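Long-range contacts in acetyl-coa acetyltransferase (Zoogloea ramigera, PDB 2WL6), which catalyses the Claisen condensation of two acetyl-CoA molecules into acetoacetyl-CoA, the biosynthetic thiolase reaction, probably supplying polyhydroxybutyrate synthesis: residues 311-317 and 336-342; 275-279 and 298-303; 172-176 and 228-232. The protein carries 2 engineered substitutions. All coordinates share one frame; numbering follows the deposited sequence.

Interaction 1. Residues 311-317 and 336-342; sequences DLVEAHE and IVNVNGG. Engineered in segment 311-317: His-316 (natural residue Asn).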
# COMPACT_ATOMS: atom_id res chain seq x y z
N ASP A 311 -49.39 -3.58 14.98
CA ASP A 311 -49.67 -2.19 15.22
C ASP A 311 -48.65 -1.29 14.56
O ASP A 311 -48.97 -0.17 14.22
CB ASP A 311 -49.71 -1.92 16.70
CG ASP A 311 -51.03 -2.27 17.30
OD1 ASP A 311 -52.01 -1.54 16.99
OD2 ASP A 311 -51.11 -3.27 18.06
N LEU A 312 -47.43 -1.78 14.38
CA LEU A 312 -46.37 -0.96 13.81
C LEU A 312 -45.30 -1.85 13.13
O LEU A 312 -45.04 -2.95 13.60
CB LEU A 312 -45.76 -0.11 14.94
CG LEU A 312 -44.68 0.93 14.65
CD1 LEU A 312 -45.20 2.08 13.87
CD2 LEU A 312 -44.16 1.44 15.97
N VAL A 313 -44.70 -1.40 12.03
CA VAL A 313 -43.71 -2.21 11.27
C VAL A 313 -42.46 -1.42 10.86
O VAL A 313 -42.56 -0.27 10.49
CB VAL A 313 -44.32 -2.82 9.98
CG1 VAL A 313 -43.23 -3.33 9.07
CG2 VAL A 313 -45.34 -3.93 10.30
N GLU A 314 -41.29 -2.04 10.96
CA GLU A 314 -40.04 -1.41 10.54
C GLU A 314 -39.43 -2.36 9.54
O GLU A 314 -39.11 -3.50 9.90
CB GLU A 314 -39.05 -1.26 11.72
CG GLU A 314 -39.12 0.03 12.50
CD GLU A 314 -38.59 1.25 11.74
OE1 GLU A 314 -37.66 1.12 10.92
OE2 GLU A 314 -39.10 2.37 11.98
N ALA A 315 -39.27 -1.93 8.29
CA ALA A 315 -38.69 -2.81 7.28
C ALA A 315 -37.53 -2.12 6.58
O ALA A 315 -37.67 -1.00 6.14
CB ALA A 315 -39.75 -3.25 6.31
N HIS A 316 -36.38 -2.78 6.51
CA HIS A 316 -35.16 -2.18 5.95
C HIS A 316 -35.32 -1.65 4.53
O HIS A 316 -35.73 -2.37 3.61
CB HIS A 316 -34.00 -3.20 5.98
CG HIS A 316 -32.63 -2.57 5.99
ND1 HIS A 316 -32.22 -1.68 6.96
CD2 HIS A 316 -31.56 -2.76 5.18
CE1 HIS A 316 -30.96 -1.33 6.73
NE2 HIS A 316 -30.54 -1.97 5.65
N GLU A 317 -34.97 -0.39 4.35
CA GLU A 317 -34.94 0.19 3.02
C GLU A 317 -33.52 0.16 2.44
O GLU A 317 -32.99 1.20 2.04
CB GLU A 317 -35.46 1.62 3.07
CG GLU A 317 -36.75 1.79 3.86
CD GLU A 317 -37.15 3.26 3.99
OE1 GLU A 317 -36.33 4.11 3.58
OE2 GLU A 317 -38.26 3.56 4.50
N ILE A 336 -48.25 2.34 8.27
CA ILE A 336 -47.56 1.94 9.49
C ILE A 336 -46.12 1.43 9.31
O ILE A 336 -45.50 0.95 10.26
CB ILE A 336 -48.38 0.91 10.31
CG1 ILE A 336 -48.35 -0.45 9.65
CG2 ILE A 336 -49.82 1.37 10.48
CD1 ILE A 336 -49.08 -1.51 10.44
N VAL A 337 -45.57 1.56 8.09
CA VAL A 337 -44.20 1.09 7.81
C VAL A 337 -43.13 2.17 7.82
O VAL A 337 -43.19 3.13 7.07
CB VAL A 337 -44.08 0.26 6.49
CG1 VAL A 337 -42.61 -0.13 6.20
CG2 VAL A 337 -44.92 -0.99 6.61
N ASN A 338 -42.15 2.00 8.69
CA ASN A 338 -41.11 2.98 8.86
C ASN A 338 -41.73 4.32 9.14
O ASN A 338 -41.31 5.33 8.60
CB ASN A 338 -40.25 3.03 7.63
CG ASN A 338 -39.60 1.71 7.36
OD1 ASN A 338 -39.86 0.74 8.08
ND2 ASN A 338 -38.77 1.66 6.33
N VAL A 339 -42.73 4.29 10.02
CA VAL A 339 -43.49 5.45 10.43
C VAL A 339 -42.65 6.73 10.63
O VAL A 339 -43.17 7.83 10.49
CB VAL A 339 -44.34 5.08 11.68
CG1 VAL A 339 -44.28 6.12 12.77
CG2 VAL A 339 -45.76 4.78 11.28
N ASN A 340 -41.37 6.59 10.94
CA ASN A 340 -40.50 7.74 11.20
C ASN A 340 -39.39 7.89 10.19
O ASN A 340 -38.41 8.57 10.45
CB ASN A 340 -39.90 7.61 12.61
CG ASN A 340 -40.89 7.95 13.67
OD1 ASN A 340 -41.48 9.02 13.63
ND2 ASN A 340 -41.11 7.04 14.60
N GLY A 341 -39.56 7.26 9.04
CA GLY A 341 -38.55 7.31 7.98
C GLY A 341 -37.86 5.97 7.99
O GLY A 341 -38.05 5.20 8.94
N GLY A 342 -37.06 5.70 6.96
CA GLY A 342 -36.36 4.44 6.84
C GLY A 342 -34.88 4.64 6.52
O GLY A 342 -34.35 5.76 6.60

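Interaction 2. Residues 275-279 and 298-303; sequences IVSWA and KALERA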
# COMPACT_ATOMS: atom_id res chain seq x y z
N ILE A 275 -39.86 -10.18 23.57
CA ILE A 275 -39.61 -10.95 22.38
C ILE A 275 -40.57 -12.12 22.36
O ILE A 275 -40.49 -13.02 23.19
CB ILE A 275 -38.14 -11.42 22.25
CG1 ILE A 275 -37.21 -10.21 22.10
CG2 ILE A 275 -37.96 -12.33 21.04
CD1 ILE A 275 -35.79 -10.52 22.44
N VAL A 276 -41.52 -12.07 21.44
CA VAL A 276 -42.49 -13.15 21.29
C VAL A 276 -42.05 -14.16 20.22
O VAL A 276 -42.42 -15.34 20.30
CB VAL A 276 -43.86 -12.60 20.98
CG1 VAL A 276 -43.73 -11.15 20.58
CG2 VAL A 276 -44.52 -13.43 19.87
N SER A 277 -41.26 -13.70 19.24
CA SER A 277 -40.55 -14.66 18.35
C SER A 277 -39.58 -14.06 17.32
O SER A 277 -39.37 -12.87 17.29
CB SER A 277 -41.55 -15.57 17.66
OG SER A 277 -42.32 -14.80 16.78
N TRP A 278 -38.98 -14.91 16.50
CA TRP A 278 -38.03 -14.47 15.46
C TRP A 278 -37.88 -15.56 14.40
O TRP A 278 -38.35 -16.67 14.58
CB TRP A 278 -36.65 -14.19 16.07
CG TRP A 278 -35.92 -15.44 16.36
CD1 TRP A 278 -36.14 -16.30 17.39
CD2 TRP A 278 -34.84 -15.99 15.60
NE1 TRP A 278 -35.28 -17.36 17.32
CE2 TRP A 278 -34.47 -17.19 16.23
CE3 TRP A 278 -34.14 -15.59 14.46
CZ2 TRP A 278 -33.44 -17.98 15.75
CZ3 TRP A 278 -33.13 -16.39 13.98
CH2 TRP A 278 -32.78 -17.56 14.63
N ALA A 279 -37.23 -15.26 13.29
CA ALA A 279 -36.99 -16.25 12.26
C ALA A 279 -35.97 -15.72 11.29
O ALA A 279 -35.77 -14.51 11.20
CB ALA A 279 -38.27 -16.57 11.54
N LYS A 298 -42.60 -16.35 8.40
CA LYS A 298 -42.24 -17.43 9.31
C LYS A 298 -42.12 -16.87 10.72
O LYS A 298 -42.42 -17.53 11.70
CB LYS A 298 -40.95 -18.10 8.81
CG LYS A 298 -40.23 -19.05 9.75
CD LYS A 298 -41.17 -20.08 10.38
CE LYS A 298 -41.76 -21.08 9.38
NZ LYS A 298 -43.08 -20.59 8.84
N ALA A 299 -41.75 -15.60 10.82
CA ALA A 299 -41.76 -14.96 12.11
C ALA A 299 -43.19 -14.96 12.59
O ALA A 299 -43.49 -15.54 13.62
CB ALA A 299 -41.23 -13.55 12.02
N LEU A 300 -44.08 -14.35 11.82
CA LEU A 300 -45.48 -14.15 12.26
C LEU A 300 -46.15 -15.46 12.65
O LEU A 300 -46.86 -15.55 13.65
CB LEU A 300 -46.32 -13.45 11.19
CG LEU A 300 -45.93 -11.99 11.03
CD1 LEU A 300 -46.60 -11.32 9.84
CD2 LEU A 300 -46.25 -11.28 12.34
N GLU A 301 -45.91 -16.48 11.83
CA GLU A 301 -46.47 -17.80 12.07
C GLU A 301 -45.95 -18.33 13.40
O GLU A 301 -46.73 -18.88 14.19
CB GLU A 301 -46.14 -18.75 10.94
CG GLU A 301 -46.50 -20.18 11.22
CD GLU A 301 -45.83 -21.13 10.24
OE1 GLU A 301 -45.50 -20.70 9.10
OE2 GLU A 301 -45.62 -22.30 10.61
N ARG A 302 -44.66 -18.16 13.67
CA ARG A 302 -44.09 -18.59 14.95
C ARG A 302 -44.73 -17.84 16.10
O ARG A 302 -44.89 -18.40 17.17
CB ARG A 302 -42.57 -18.40 14.98
CG ARG A 302 -41.82 -19.46 15.77
CD ARG A 302 -40.43 -19.67 15.21
NE ARG A 302 -40.37 -20.74 14.20
CZ ARG A 302 -39.28 -21.04 13.50
NH1 ARG A 302 -38.15 -20.33 13.70
NH2 ARG A 302 -39.30 -22.03 12.61
N ALA A 303 -45.10 -16.58 15.87
CA ALA A 303 -45.70 -15.79 16.93
C ALA A 303 -47.19 -16.05 17.07
O ALA A 303 -47.80 -15.67 18.07
CB ALA A 303 -45.45 -14.30 16.70

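Interaction 3. Residues 172-176 and 228-232; sequences RDEQD and MAKLR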
# COMPACT_ATOMS: atom_id res chain seq x y z
N ARG A 172 -38.26 3.96 -12.95
CA ARG A 172 -37.31 4.89 -12.38
C ARG A 172 -38.07 5.85 -11.45
O ARG A 172 -37.67 6.09 -10.31
CB ARG A 172 -36.55 5.63 -13.48
CG ARG A 172 -35.68 6.75 -12.99
CD ARG A 172 -34.79 6.31 -11.84
NE ARG A 172 -34.37 7.46 -11.06
CZ ARG A 172 -33.46 8.33 -11.48
NH1 ARG A 172 -32.87 8.16 -12.67
NH2 ARG A 172 -33.12 9.36 -10.73
N ASP A 173 -39.20 6.37 -11.94
CA ASP A 173 -39.98 7.35 -11.17
C ASP A 173 -40.83 6.77 -10.04
O ASP A 173 -41.02 7.41 -9.02
CB ASP A 173 -40.78 8.23 -12.12
CG ASP A 173 -39.90 8.81 -13.23
OD1 ASP A 173 -38.78 9.30 -12.91
OD2 ASP A 173 -40.32 8.77 -14.42
N GLU A 174 -41.33 5.56 -10.20
CA GLU A 174 -42.02 4.87 -9.11
C GLU A 174 -41.19 4.78 -7.81
O GLU A 174 -41.76 4.86 -6.72
CB GLU A 174 -42.41 3.47 -9.55
CG GLU A 174 -43.43 2.79 -8.66
CD GLU A 174 -44.42 1.97 -9.47
OE1 GLU A 174 -44.34 2.04 -10.73
OE2 GLU A 174 -45.27 1.27 -8.86
N GLN A 175 -39.88 4.58 -7.93
CA GLN A 175 -38.99 4.28 -6.78
C GLN A 175 -38.46 5.52 -6.09
O GLN A 175 -38.28 5.54 -4.88
CB GLN A 175 -37.77 3.47 -7.21
CG GLN A 175 -37.99 2.16 -8.00
CD GLN A 175 -36.81 1.84 -8.93
OE1 GLN A 175 -35.65 2.15 -8.60
NE2 GLN A 175 -37.10 1.23 -10.08
N ASP A 176 -38.17 6.55 -6.90
CA ASP A 176 -37.62 7.83 -6.43
C ASP A 176 -38.55 8.56 -5.48
O ASP A 176 -38.11 9.19 -4.52
CB ASP A 176 -37.34 8.76 -7.61
CG ASP A 176 -36.22 8.27 -8.49
OD1 ASP A 176 -35.57 7.26 -8.13
OD2 ASP A 176 -36.00 8.90 -9.54
N MET A 228 -33.78 13.77 -6.86
CA MET A 228 -33.68 12.32 -7.03
C MET A 228 -33.77 11.97 -8.51
O MET A 228 -32.85 11.35 -9.06
CB MET A 228 -34.80 11.61 -6.30
CG MET A 228 -34.94 11.99 -4.84
SD MET A 228 -33.52 11.44 -3.90
CE MET A 228 -33.49 9.67 -4.24
N ALA A 229 -34.89 12.35 -9.14
CA ALA A 229 -35.18 12.09 -10.57
C ALA A 229 -34.09 12.55 -11.54
O ALA A 229 -33.90 11.97 -12.61
CB ALA A 229 -36.53 12.71 -10.98
N LYS A 230 -33.40 13.62 -11.15
CA LYS A 230 -32.27 14.16 -11.88
C LYS A 230 -31.16 13.08 -12.01
O LYS A 230 -30.54 12.93 -13.08
CB LYS A 230 -31.77 15.38 -11.12
CG LYS A 230 -31.22 16.51 -11.96
CD LYS A 230 -29.77 16.26 -12.34
CE LYS A 230 -29.43 16.88 -13.70
NZ LYS A 230 -29.91 16.05 -14.86
N LEU A 231 -30.94 12.33 -10.93
CA LEU A 231 -29.78 11.44 -10.79
C LEU A 231 -29.67 10.36 -11.88
O LEU A 231 -30.67 9.77 -12.27
CB LEU A 231 -29.81 10.77 -9.41
CG LEU A 231 -29.48 11.67 -8.22
CD1 LEU A 231 -30.12 11.16 -6.92
CD2 LEU A 231 -27.97 11.77 -8.10
N ARG A 232 -28.43 10.11 -12.34
CA ARG A 232 -28.10 9.07 -13.36
C ARG A 232 -27.92 7.65 -12.77
O ARG A 232 -27.46 7.50 -11.63
CB ARG A 232 -26.81 9.45 -14.12
CG ARG A 232 -26.98 10.20 -15.47
CD ARG A 232 -25.64 10.81 -15.94
NE ARG A 232 -25.53 12.26 -15.69
CZ ARG A 232 -24.39 12.93 -15.58
NH1 ARG A 232 -23.23 12.29 -15.67
NH2 ARG A 232 -24.39 14.25 -15.37

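Interaction 1. Residues 311-317 and 336-342
The amide nitrogen ND2 of Asn-338 gives one hydrogen bond to Glu-317 OE2, at 2.7 Å, and a second to Ala-315 O, at 2.9 Å. Both acceptors lie close to the amide plane, and both N-H...O angles are 164°. Glu-317 comes from the opposite direction, and its OE2 is met on the anti side, out of the carboxylate plane. The other end of the amide, OD1, takes Ala-315 N on an in-plane lone pair at 2.7 Å, so the side chain reads both backbone polar groups of Ala-315 as a neighbouring strand would. Its CG stands beside its own backbone N (chi1 -60°), which turns the amide toward strand 312-315. An alanine here would remove the amide and would probably leave Ala-315 N and O and Glu-317 OE2 without these mates.

Val-313 N to Ile-336 O (3.0 Å) and Asn-338 N to Val-313 O (2.9 Å) form a single parallel bridge. Val-313 CG1 and Val-337 CG2 lie side by side at 3.8 Å. Strand 312-315, outermost in the chain's main sheet, thus takes 336-338 on one flank and strand 372-379 on the other. Leu-312 and Glu-314 pack on helix 350-367; Glu-317 OE1 bonds Ser-182 of helix 172-191.

Interaction 2. Residues 275-279 and 298-303
Strand 275-279 and helix 298-303 run nearly antiparallel, at 148° between their directions, and their axes approach to 6.8 Å. Ser-277 and Ala-279 point toward the helix, whereas Trp-278 between them points away and packs on helix 91-104. Val-276 and Ser-277 both face Cys-388 of strand 383-390, a classic beta bulge.

At the bulge, Val-276 CG2 meets the methyl group of Ala-303. Ser-277 OG, placed between its backbone N and carbonyl carbon (chi1 67°), reaches over to the helix and makes a weak hydrogen bond to Ala-299 O at 3.4 Å. Ala-299 O already accepts the helix bond from Ala-303 N at 3.0 Å, so the serine is an added donor rather than a replacement. Two residues along the strand, Ala-279 CB rests against Lys-298 CG at 3.6 Å and lies 4.3 Å from Ala-299 CB.

Arg-302 reaches back along the strand: its CD lies 3.7 Å from Trp-278 O, and Lys-298 CD sits over one guanidinium face, 3.4 Å above the plane and offset toward the rim. Its NH1 forms a salt bridge with Asp-107 of the second subunit.

Small side chains thus let the helix lie close over the sheet, a layer-on-layer packing of the thiolase fold. The chemistry implies a mainly apolar interface with one weak polar link, its charged edge turned to the subunit boundary.

Interaction 3. Residues 172-176 and 228-232
The guanidinium group of Arg-172 presents its NH1 and NH2 end to the carbonyl oxygen of Leu-231, and both nitrogens bond to that single atom. Arg-172 NH1 donates to Leu-231 O at 2.8 Å, nearly in line with the C=O bond (168° at the oxygen), and NH2 to the same oxygen at 2.9 Å from a more bent approach. In both bonds Leu-231 O is tilted modestly from the guanidinium plane. Met-228 O stands at the edge of the same group, near its plane, 2.6 Å from Arg-172 NH2.

The other edge is used within helix 172-191. Arg-172 NE forms a salt bridge with the carboxylate of Asp-176, one turn along, reaching OD2 at 2.7 Å and OD1 at 3.2 Å, each on its syn lone pair. The arginine leaves the helix with CG opposite the backbone N (chi1 172°) and then bends at chi2 (50°), which swings the flat group back alongside Asp-176. Held at NE and at NH1 and NH2, the guanidinium is probably restrained from turning.

The two helices belong to the long excursion between sheet strands 111-118 and 250-260, consistent with the loop domain known in thiolases. Here the first turn of helix 172-191 faces the last turn of helix 225-230, whose carbonyl-rich end would probably favour a cation.

Asp-176 CB packs against Met-228 CB at 4.0 Å, and its OD2 lies 3.5 Å from Ala-229 CA. Met-228 extends this packing onto Ala-179 and Val-180 of helix 172-191. Arg-172 and Leu-231 both touch Thr-242, which continues the contact into the following loop.

Along the chain the contacts come in series: interaction 3 closes first, then interaction 2, then interaction 1. Interactions 1 and 2 lie in the C-terminal thiolase domain and reach the same nine-stranded sheet, through strand 312-315 and strand 273-282; their centres are 18 Å apart, with nearest atoms about 8 Å apart. Interaction 3 falls in the N-terminal half, its centre 21 Å from that of interaction 1 and 35 Å from that of interaction 2. Helix 172-191 links the regions, since it starts in interaction 3 and later borders interaction 1 through Ser-182. The three contacts lie at a sheet edge, in a helix layer near the subunit boundary and at a peripheral helix pair, without touching one another.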